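Local atomic coordinates of 4-hydroxybutyrate coenzyme A transferase (Shewanella oneidensis, PDB entry 2OAS), a protein that binds coenzyme A and probably transfers it between carboxylic acids such as acetate and 4-hydroxybutyrate, as a member of the acetyl-CoA hydrolase/transferase family. Residues Pro120-Lys123 with His124-Ser128. Residues are numbered along the deposited sequence; the frame is centred on the assembly and turned at random.
Sequences PPDK and HGMCS
OD1 of D122 accepts two backbone N-H groups, one inside the turn that D122 begins (H124) and one just past it (M126). The straighter bond comes from N of M126, 2.8 Å from OD1 of D122, with an N-H...O angle of 167°. This donor approaches from above the carboxylate plane. The bond from N of H124 to the same oxygen is bent and weak. OD2 of D122 lies beside CB of M126 and forms a salt bridge with R156. Both carboxylate oxygens are thus engaged, which probably limits rotation of the group.

CG of D122 stands between the backbone N and the carbonyl carbon (chi1 55°). This turns OD1 toward the amides of H124 and M126. The main chain closes the loop as a type I beta turn from D122 to G125. N of G125 donates to O of D122 at 2.6 Å, from above the carbonyl plane. At the base of the turn, N of D122 bonds to O of M126 at 3.0 Å, and CA of P121 makes a C-H...O contact with that oxygen. This is a type I turn with a G1 bulge. G125, with its positive phi of 73°, takes the bulge position, and the chain then runs back alongside P121.

At the exposed end, K123 and H124 run side by side. CG of K123 sits over one face of the H124 ring, 3.8 Å from its centroid, in a CH-pi contact. At the other end, CB of P121 packs on SG of C127 at 3.7 Å.

The surface turn joins strand 113-118 to strand 126-128, which pairs with strand 162-164. An alanine in place of D122 would probably leave the amide of M126 without its acceptor and R156 without this carboxylate partner. Side-chain and backbone bonds together hold the turn, and the R156 salt bridge probably helps balance the carboxylate's negative charge.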
# COMPACT_ATOMS: atom_id res chain seq x y z
N PRO A 120 -7.69 -33.07 -18.28
CA PRO A 120 -8.88 -33.86 -18.59
C PRO A 120 -9.68 -34.21 -17.34
O PRO A 120 -9.14 -34.34 -16.25
CB PRO A 120 -8.30 -35.09 -19.29
CG PRO A 120 -6.96 -35.23 -18.65
CD PRO A 120 -6.47 -33.81 -18.63
N PRO A 121 -10.99 -34.35 -17.50
CA PRO A 121 -11.85 -34.69 -16.36
C PRO A 121 -11.54 -36.07 -15.81
O PRO A 121 -11.14 -36.97 -16.56
CB PRO A 121 -13.25 -34.63 -16.98
CG PRO A 121 -12.99 -35.07 -18.40
CD PRO A 121 -11.78 -34.24 -18.74
N ASP A 122 -11.70 -36.24 -14.51
CA ASP A 122 -11.46 -37.54 -13.86
C ASP A 122 -12.75 -38.32 -13.72
O ASP A 122 -13.81 -37.89 -14.19
CB ASP A 122 -10.85 -37.36 -12.47
CG ASP A 122 -11.68 -36.47 -11.57
OD1 ASP A 122 -12.91 -36.42 -11.74
OD2 ASP A 122 -11.09 -35.82 -10.68
N LYS A 123 -12.67 -39.47 -13.06
CA LYS A 123 -13.85 -40.33 -12.86
C LYS A 123 -15.05 -39.56 -12.31
O LYS A 123 -16.19 -39.94 -12.55
CB LYS A 123 -13.49 -41.49 -11.93
CG LYS A 123 -12.73 -41.05 -10.70
CD LYS A 123 -12.19 -42.23 -9.88
CE LYS A 123 -13.30 -43.03 -9.24
NZ LYS A 123 -12.73 -44.05 -8.32
N HIS A 124 -14.77 -38.46 -11.60
CA HIS A 124 -15.82 -37.61 -11.01
C HIS A 124 -16.16 -36.42 -11.90
O HIS A 124 -16.94 -35.55 -11.51
CB HIS A 124 -15.37 -37.08 -9.65
CG HIS A 124 -14.87 -38.13 -8.72
ND1 HIS A 124 -15.66 -39.16 -8.27
CD2 HIS A 124 -13.64 -38.35 -8.20
CE1 HIS A 124 -14.94 -39.97 -7.51
NE2 HIS A 124 -13.71 -39.50 -7.46
N GLY A 125 -15.54 -36.37 -13.08
CA GLY A 125 -15.79 -35.27 -13.99
C GLY A 125 -15.14 -33.97 -13.53
O GLY A 125 -15.60 -32.89 -13.89
N MSE A 126 -14.08 -34.07 -12.74
CA MSE A 126 -13.40 -32.89 -12.25
C MSE A 126 -12.13 -32.58 -13.06
O MSE A 126 -11.34 -33.47 -13.36
CB MSE A 126 -13.04 -33.06 -10.77
CG MSE A 126 -14.23 -33.02 -9.80
SE MSE A 126 -14.99 -31.24 -9.47
CE MSE A 126 -13.40 -30.18 -9.64
N CYS A 127 -11.98 -31.31 -13.41
CA CYS A 127 -10.84 -30.83 -14.18
C CYS A 127 -10.04 -29.87 -13.31
O CYS A 127 -10.50 -29.45 -12.25
CB CYS A 127 -11.28 -30.08 -15.44
SG CYS A 127 -12.25 -31.05 -16.60
N SER A 128 -8.85 -29.52 -13.77
CA SER A 128 -8.01 -28.63 -13.02
C SER A 128 -7.53 -27.44 -13.85
O SER A 128 -7.24 -27.58 -15.04
CB SER A 128 -6.80 -29.41 -12.48
OG SER A 128 -5.91 -28.57 -11.78